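Local atomic coordinates of putative 6-pyruvoyl tetrahydrobiopterin synthase (Caenorhabditis elegans, PDB entry 2G64), a protein that probably catalyses the zinc-dependent conversion of 7,8-dihydroneopterin triphosphate into 6-pyruvoyl tetrahydropterin, with loss of triphosphate, in tetrahydrobiopterin synthesis. Residues V7-V12 against V52-E57; A17-H22 against T97-E102; Y107-L112 against Y123-E128. The protein carries 1 engineered substitution. All blocks are in the same frame, centred on the assembly; numbering follows the deposited sequence. Where two conformers were deposited one is given.

Contact 1. Residues V7-V12 against V52-E57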
# COMPACT_ATOMS: atom_id res chain seq x y z
N VAL A 7 -23.30 4.05 11.12
CA VAL A 7 -22.11 4.08 10.24
C VAL A 7 -20.92 3.67 11.12
O VAL A 7 -20.95 3.82 12.35
CB VAL A 7 -21.92 5.51 9.66
CG1 VAL A 7 -20.51 5.74 9.07
CG2 VAL A 7 -23.04 5.86 8.67
N THR A 8 -19.87 3.15 10.50
CA THR A 8 -18.63 2.89 11.24
C THR A 8 -17.59 3.96 10.92
O THR A 8 -17.58 4.54 9.83
CB THR A 8 -18.01 1.49 10.93
OG1 THR A 8 -17.59 1.43 9.57
CG2 THR A 8 -19.01 0.35 11.20
N MET A 9 -16.72 4.21 11.89
CA MET A 9 -15.63 5.17 11.75
C MET A 9 -14.39 4.49 12.31
O MET A 9 -14.38 4.00 13.47
CB MET A 9 -15.96 6.41 12.57
CG MET A 9 -14.79 7.33 12.86
SD MET A 9 -15.32 8.60 14.04
CE MET A 9 -13.75 9.41 14.32
N GLU A 10 -13.34 4.45 11.50
CA GLU A 10 -12.13 3.72 11.87
C GLU A 10 -10.94 4.63 11.70
O GLU A 10 -10.83 5.33 10.70
CB GLU A 10 -11.99 2.46 11.02
CG GLU A 10 -10.76 1.61 11.36
CD GLU A 10 -10.75 0.30 10.59
OE1 GLU A 10 -10.89 0.31 9.34
OE2 GLU A 10 -10.64 -0.75 11.23
N ARG A 11 -10.04 4.59 12.67
CA ARG A 11 -8.88 5.47 12.68
C ARG A 11 -7.63 4.58 12.83
O ARG A 11 -7.60 3.67 13.66
CB ARG A 11 -9.00 6.45 13.84
CG ARG A 11 -7.72 7.22 14.15
CD ARG A 11 -7.36 8.13 13.01
NE ARG A 11 -6.18 8.93 13.33
CZ ARG A 11 -5.82 10.01 12.66
NH1 ARG A 11 -6.55 10.42 11.63
NH2 ARG A 11 -4.73 10.69 13.02
N VAL A 12 -6.63 4.85 12.00
CA VAL A 12 -5.44 3.97 11.89
C VAL A 12 -4.25 4.74 12.43
O VAL A 12 -4.03 5.90 12.08
CB VAL A 12 -5.15 3.59 10.40
CG1 VAL A 12 -3.90 2.66 10.31
CG2 VAL A 12 -6.39 2.92 9.72
N VAL A 52 -8.67 1.43 15.08
CA VAL A 52 -9.72 1.53 16.10
C VAL A 52 -11.01 1.84 15.36
O VAL A 52 -11.12 2.89 14.72
CB VAL A 52 -9.41 2.67 17.09
CG1 VAL A 52 -10.64 2.98 17.98
CG2 VAL A 52 -8.19 2.28 17.92
N LYS A 53 -11.96 0.91 15.45
CA LYS A 53 -13.21 1.03 14.71
C LYS A 53 -14.39 1.24 15.66
O LYS A 53 -14.57 0.51 16.63
CB LYS A 53 -13.43 -0.23 13.85
CG LYS A 53 -14.62 -0.16 12.86
CD LYS A 53 -14.59 -1.42 11.99
CE LYS A 53 -15.68 -1.40 10.94
NZ LYS A 53 -15.44 -2.38 9.85
N LEU A 54 -15.17 2.27 15.37
CA LEU A 54 -16.31 2.66 16.19
C LEU A 54 -17.55 2.43 15.34
O LEU A 54 -17.48 2.46 14.11
CB LEU A 54 -16.20 4.15 16.54
CG LEU A 54 -14.86 4.63 17.12
CD1 LEU A 54 -15.02 6.11 17.55
CD2 LEU A 54 -14.44 3.78 18.32
N ARG A 55 -18.69 2.17 15.98
CA ARG A 55 -19.94 2.05 15.23
C ARG A 55 -21.06 2.72 16.02
O ARG A 55 -21.17 2.53 17.24
CB ARG A 55 -20.26 0.56 15.01
CG ARG A 55 -21.53 0.30 14.23
CD ARG A 55 -21.70 -1.20 14.01
NE ARG A 55 -22.78 -1.48 13.07
CZ ARG A 55 -24.04 -1.68 13.43
NH1 ARG A 55 -24.39 -1.61 14.71
NH2 ARG A 55 -24.97 -1.93 12.52
N GLY A 56 -21.89 3.50 15.35
CA GLY A 56 -22.94 4.22 16.09
C GLY A 56 -23.76 5.08 15.17
O GLY A 56 -23.45 5.20 13.97
N GLU A 57 -24.81 5.67 15.72
CA GLU A 57 -25.62 6.62 14.96
C GLU A 57 -24.83 7.86 14.56
O GLU A 57 -24.11 8.45 15.38
CB GLU A 57 -26.81 7.09 15.78
CG GLU A 57 -27.88 6.03 15.99
CD GLU A 57 -28.96 6.56 16.90
OE1 GLU A 57 -29.65 7.53 16.52
OE2 GLU A 57 -29.11 6.00 18.00
O HOH W 1 -13.45 0.13 8.53
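The flat carboxylate of Glu10 lies against the aliphatic stem of Lys53: its OE2 is 3.9 Å from Lys53 CB, while its OE1 accepts a hydrogen bond from a water 2.7 Å away. That water also accepts a weak bond from Lys53 NZ, so the opposite charges meet through solvent, Lys53 NZ and Glu10 OE2 staying 5.3 Å apart. The extended lysine then carries CE past Thr8, 3.7 Å from Thr8 OG1. That hydroxyl is bonded to OG1 of Thr136 of the second subunit. Six N-H...O bonds join the antiparallel strands; Leu54 N to Met9 O, at 2.7 Å, is the shortest. Met9 and Leu54 form such a hydrogen-bonded pair, and on the face they share with Val52, Met9 SD lies 4.3 Å from Leu54 CD1, a loose apolar contact. Helix 68-80 and the loop bearing Tyr66 pack on the face of Met9, Leu54 and Val52, with Arg11 at its end. Strand 122-128 continues the sheet beside residues 52-57. Along the other margin, Val7 to Arg11 form an antiparallel ladder with a strand of the second subunit, so this pair of strands carries the sheet from one subunit into the next, consistent with the barrel-forming tunnelling fold of the family.

Contact 2. Residues A17-H22 against T97-E102. With ZN (zinc ion), chain D.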
# COMPACT_ATOMS: atom_id res chain seq x y z
N ALA A 17 7.55 -1.35 18.77
CA ALA A 17 7.84 -1.95 20.07
C ALA A 17 8.68 -3.21 19.90
O ALA A 17 8.63 -3.88 18.86
CB ALA A 17 6.54 -2.27 20.84
N ALA A 18 9.43 -3.53 20.95
CA ALA A 18 10.12 -4.80 21.04
C ALA A 18 9.28 -5.79 21.85
O ALA A 18 8.51 -5.40 22.73
CB ALA A 18 11.50 -4.59 21.74
N HIS A 19 9.47 -7.06 21.58
CA HIS A 19 8.93 -8.09 22.47
C HIS A 19 9.66 -9.42 22.30
O HIS A 19 10.50 -9.57 21.40
CB HIS A 19 7.39 -8.22 22.30
CG HIS A 19 6.96 -9.04 21.12
ND1 HIS A 19 5.84 -9.86 21.16
CD2 HIS A 19 7.44 -9.13 19.85
CE1 HIS A 19 5.67 -10.45 19.99
NE2 HIS A 19 6.62 -10.01 19.17
N ARG A 20 9.37 -10.34 23.21
CA ARG A 20 9.81 -11.73 23.08
C ARG A 20 8.63 -12.59 23.55
O ARG A 20 8.02 -12.31 24.59
CB ARG A 20 11.03 -11.96 23.97
CG ARG A 20 11.41 -13.44 24.05
CD ARG A 20 12.40 -13.68 25.18
NE ARG A 20 12.94 -15.04 25.07
CZ ARG A 20 13.34 -15.78 26.10
NH1 ARG A 20 13.23 -15.33 27.35
NH2 ARG A 20 13.84 -16.99 25.87
N LEU A 21 8.29 -13.61 22.76
CA LEU A 21 7.21 -14.51 23.15
C LEU A 21 7.79 -15.57 24.08
O LEU A 21 8.65 -16.37 23.68
CB LEU A 21 6.56 -15.14 21.92
CG LEU A 21 5.85 -14.11 21.02
CD1 LEU A 21 5.16 -14.86 19.89
CD2 LEU A 21 4.82 -13.32 21.88
N HIS A 22 7.38 -15.53 25.35
CA HIS A 22 7.91 -16.45 26.36
C HIS A 22 6.83 -16.55 27.44
O HIS A 22 6.48 -15.55 28.06
CB HIS A 22 9.23 -15.92 26.95
CG HIS A 22 9.98 -16.94 27.77
ND1 HIS A 22 9.86 -17.02 29.14
CD2 HIS A 22 10.83 -17.92 27.40
CE1 HIS A 22 10.62 -18.01 29.59
NE2 HIS A 22 11.23 -18.57 28.55
N THR A 97 0.73 -11.89 30.92
CA THR A 97 -0.00 -12.40 29.78
C THR A 97 0.96 -12.29 28.59
O THR A 97 1.59 -11.23 28.41
CB THR A 97 -1.28 -11.55 29.51
OG1 THR A 97 -2.19 -11.67 30.62
CG2 THR A 97 -1.97 -12.00 28.20
N VAL A 98 1.13 -13.39 27.85
CA VAL A 98 2.10 -13.45 26.75
C VAL A 98 1.81 -12.38 25.70
O VAL A 98 0.65 -12.12 25.37
CB VAL A 98 2.10 -14.87 26.10
CG1 VAL A 98 0.80 -15.14 25.31
CG2 VAL A 98 3.34 -15.07 25.25
N SER A 99 2.85 -11.76 25.16
CA SER A 99 2.65 -10.64 24.22
C SER A 99 2.43 -11.07 22.74
O SER A 99 2.94 -10.44 21.80
CB SER A 99 3.85 -9.69 24.33
OG SER A 99 5.05 -10.37 23.94
N THR A 100 1.67 -12.14 22.53
CA THR A 100 1.24 -12.50 21.16
C THR A 100 0.38 -11.37 20.65
O THR A 100 -0.22 -10.65 21.44
CB THR A 100 0.36 -13.77 21.13
OG1 THR A 100 -0.72 -13.63 22.07
CG2 THR A 100 1.18 -14.99 21.47
N SER A 101 0.26 -11.23 19.34
CA SER A 101 -0.56 -10.12 18.82
C SER A 101 -2.05 -10.27 19.15
O SER A 101 -2.76 -9.28 19.28
CB SER A 101 -0.33 -9.94 17.32
OG SER A 101 1.04 -9.62 17.08
N GLU A 102 -2.52 -11.50 19.33
CA GLU A 102 -3.87 -11.75 19.87
C GLU A 102 -4.03 -11.00 21.19
O GLU A 102 -5.00 -10.26 21.40
CB GLU A 102 -4.08 -13.26 20.12
CG GLU A 102 -4.22 -14.13 18.85
CD GLU A 102 -2.89 -14.66 18.32
OE1 GLU A 102 -1.81 -14.02 18.54
OE2 GLU A 102 -2.93 -15.71 17.65
ZN ZN D . 6.87 -10.76 17.20
O HOH W 2 5.68 -13.07 25.91
O HOH W 3 5.87 -12.28 17.01
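His19 and Ser99 carry the polar part of this contact. The imidazole works at both nitrogens: NE2 of His19 binds the zinc ion at 2.1 Å, and ND1, on the other side of the ring, donates a hydrogen bond to Ser99. His19 CG lies between the backbone N and the carbonyl carbon (chi1 81°). The main bond runs from His19 ND1 to Ser99 OG, 2.9 Å long with 150° at the hydrogen, and the hydroxyl oxygen lies close to the ring plane, 14° out of it. A weak second branch reaches the backbone, His19 ND1 to Ser99 O at 3.0 Å. Ser99 OG is also bonded to Asp88 OD1, which makes Asp88 a further shell behind the metal ligand. An alanine in place of Ser99 would probably leave His19 ND1 with just the weak carbonyl branch, cost Asp88 OD1 its hydroxyl mate and let the zinc-binding ring rock more easily.

Solvent supplies the next link. One water donates to Arg20 O at 2.8 Å and accepts from both His22 N and Ser99 N, bridging the two backbones.

The apolar part belongs to Leu21. Its CD2 presses on the peptide between Ser99 and Thr100, 3.4 Å from Ser99 C, and meets Thr100 CG2 at 4.0 Å.

His44 and His46, on the adjacent strand 44-57, complete the protein ligands of the zinc, and a water also binds the metal. Residues 17-22 run off the end of strand 6-19, and residues 97-102 lead into helix 101-115, with Thr100 at its N-cap. Leu87 and Asp88 of helix 87-90 touch the His19 side chain, Phe35 of helix 28-35 packs on Leu21, and Thr100 OG1 is bonded to Gly63 O of the third subunit.

Contact 3. Residues Y107-L112 against Y123-E128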
# COMPACT_ATOMS: atom_id res chain seq x y z
N TYR A 107 -5.35 -6.23 24.86
CA TYR A 107 -4.80 -5.16 25.67
C TYR A 107 -5.20 -3.78 25.17
O TYR A 107 -5.68 -2.95 25.93
CB TYR A 107 -3.26 -5.29 25.78
CG TYR A 107 -2.65 -4.06 26.39
CD1 TYR A 107 -2.68 -3.85 27.77
CD2 TYR A 107 -2.09 -3.07 25.58
CE1 TYR A 107 -2.14 -2.69 28.32
CE2 TYR A 107 -1.54 -1.93 26.12
CZ TYR A 107 -1.59 -1.74 27.49
OH TYR A 107 -1.05 -0.58 28.02
N MET A 108 -5.02 -3.52 23.87
CA MET A 108 -5.26 -2.19 23.33
C MET A 108 -6.76 -1.86 23.37
O MET A 108 -7.15 -0.74 23.69
CB MET A 108 -4.73 -2.07 21.91
CG MET A 108 -3.22 -2.32 21.81
SD MET A 108 -2.20 -1.01 22.54
CE MET A 108 -2.36 0.30 21.30
N PHE A 109 -7.58 -2.83 23.01
CA PHE A 109 -9.05 -2.69 23.11
C PHE A 109 -9.44 -2.31 24.54
O PHE A 109 -10.17 -1.34 24.76
CB PHE A 109 -9.70 -4.01 22.72
CG PHE A 109 -11.20 -3.97 22.63
CD1 PHE A 109 -11.83 -3.77 21.41
CD2 PHE A 109 -11.98 -4.16 23.77
CE1 PHE A 109 -13.24 -3.76 21.33
CE2 PHE A 109 -13.37 -4.16 23.70
CZ PHE A 109 -14.00 -3.95 22.47
N GLU A 110 -8.97 -3.08 25.51
CA GLU A 110 -9.39 -2.84 26.89
C GLU A 110 -8.85 -1.53 27.47
O GLU A 110 -9.56 -0.81 28.17
CB GLU A 110 -9.05 -4.04 27.78
CG GLU A 110 -9.88 -5.30 27.48
CD GLU A 110 -11.39 -5.09 27.69
OE1 GLU A 110 -11.78 -4.21 28.48
OE2 GLU A 110 -12.19 -5.81 27.05
N LYS A 111 -7.58 -1.21 27.17
CA LYS A 111 -6.98 0.04 27.63
C LYS A 111 -7.69 1.25 27.00
O LYS A 111 -7.97 2.26 27.67
CB LYS A 111 -5.48 0.07 27.34
CG LYS A 111 -4.80 1.37 27.74
CD LYS A 111 -4.56 1.39 29.26
CE LYS A 111 -4.17 2.78 29.74
NZ LYS A 111 -4.29 2.89 31.22
N LEU A 112 -8.01 1.15 25.72
CA LEU A 112 -8.73 2.24 25.06
C LEU A 112 -10.10 2.38 25.68
O LEU A 112 -10.51 3.48 26.03
CB LEU A 112 -8.87 2.01 23.56
CG LEU A 112 -9.65 3.10 22.83
CD1 LEU A 112 -9.01 4.48 23.08
CD2 LEU A 112 -9.76 2.78 21.32
N TYR A 123 -16.09 -0.60 18.76
CA TYR A 123 -16.64 -1.75 18.09
C TYR A 123 -15.56 -2.82 17.82
O TYR A 123 -15.78 -4.00 18.04
CB TYR A 123 -17.37 -1.30 16.82
CG TYR A 123 -17.86 -2.45 15.98
CD1 TYR A 123 -18.94 -3.22 16.38
CD2 TYR A 123 -17.21 -2.78 14.79
CE1 TYR A 123 -19.36 -4.29 15.62
CE2 TYR A 123 -17.62 -3.85 14.04
CZ TYR A 123 -18.70 -4.60 14.45
OH TYR A 123 -19.11 -5.66 13.68
N LYS A 124 -14.39 -2.41 17.34
CA LYS A 124 -13.38 -3.40 16.99
C LYS A 124 -11.98 -2.79 17.03
O LYS A 124 -11.79 -1.62 16.65
CB LYS A 124 -13.65 -3.97 15.60
CG LYS A 124 -12.64 -5.06 15.22
CD LYS A 124 -13.01 -5.71 13.91
CE LYS A 124 -12.23 -5.09 12.77
NZ LYS A 124 -12.62 -5.65 11.42
N VAL A 125 -11.01 -3.58 17.48
CA VAL A 125 -9.60 -3.20 17.36
C VAL A 125 -8.91 -4.17 16.41
O VAL A 125 -9.16 -5.38 16.46
CB VAL A 125 -8.90 -3.22 18.75
CG1 VAL A 125 -7.40 -3.48 18.62
CG2 VAL A 125 -9.16 -1.92 19.50
N THR A 126 -8.05 -3.64 15.56
CA THR A 126 -7.21 -4.45 14.70
C THR A 126 -5.74 -4.18 15.07
O THR A 126 -5.36 -3.03 15.28
CB THR A 126 -7.42 -4.05 13.21
OG1 THR A 126 -8.80 -4.27 12.87
CG2 THR A 126 -6.54 -4.90 12.28
N ILE A 127 -4.94 -5.24 15.13
CA ILE A 127 -3.49 -5.09 15.23
C ILE A 127 -2.88 -5.80 14.03
O ILE A 127 -3.16 -6.97 13.81
CB ILE A 127 -2.94 -5.73 16.53
CG1 ILE A 127 -3.32 -4.85 17.76
CG2 ILE A 127 -1.42 -5.93 16.44
CD1 ILE A 127 -2.67 -3.46 17.77
N GLU A 128 -2.07 -5.10 13.25
CA GLU A 128 -1.28 -5.77 12.21
C GLU A 128 0.15 -5.84 12.74
O GLU A 128 0.84 -4.83 12.85
CB GLU A 128 -1.35 -5.02 10.88
CG GLU A 128 -2.78 -4.69 10.42
CD GLU A 128 -2.88 -4.13 9.01
OE1 GLU A 128 -1.86 -3.67 8.46
OE2 GLU A 128 -4.01 -4.13 8.45
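Phe109 of the helix meets Val125 of the strand, and the phenylalanine is the side chain to follow. Its CB starts 3.9 Å from Val125 CG2, the same methyl that reaches the helix backbone 3.7 Å from Phe109 CA. CG stands anti to the backbone N (chi1 -174°), beside the carbonyl carbon, and the side chain crosses that of Val125 obliquely. The next atom out, Phe109 CD1, is 3.8 Å from Val125 CG2. The valine does not lie under the ring: Val125 CB sits at its edge, in plane, while CG2 approaches at a slant. Further along the same rim, Phe109 CE1 comes 4.2 Å from Tyr123 O, with the CA of Lys124 also at the edge. Past this the ring leaves the two segments and meets Tyr137 of strand 133-137 edge-to-face.

One residue earlier on the helix, Met108 meets Val125 and Ile127. Its CB is 4.5 Å from Val125 CG1, and its CG is 4.2 Å from Ile127 CD1. The chain beyond then bends away from the strand. Val125 and Ile127 point the same way, toward the helix, and so form a two-residue apolar strip under it. The helix and strand segments pass at 8.4 Å between axes, with 136° between their directions. Tyr123 and Lys124 both face Lys53 in a classic beta bulge, and their side chains point away from the helix.

Trp50 of strand 44-57 packs on Met108, Val125 and Ile127, and Val78 of helix 68-80 on Met108. The chemistry is almost wholly that of hydrocarbon packing: Phe109 meets Tyr123 O at its edge without a hydrogen bond between the segments, and the helix is held on the sheet by fit and burial.

All three contacts rest on one sheet. Contact 1 pairs strands 6-19 and 44-57 on one side of the chain's centre; contact 2 lies across that centre from it, about 27 Å away between centres, where the far end of strand 6-19 carries a zinc ligand. Contact 3 lies between, about 12 Å from contact 1 and 15 Å from contact 2. It touches contact 1 where Lys53 pairs with Tyr123 and Lys124, and it shares helix 101-115 with contact 2. In sequence, contacts 1 and 2 interleave, and both close before contact 3 opens. Strand 6-19 thus links subunit-joining sheet to metal site, while one helix spans site and core.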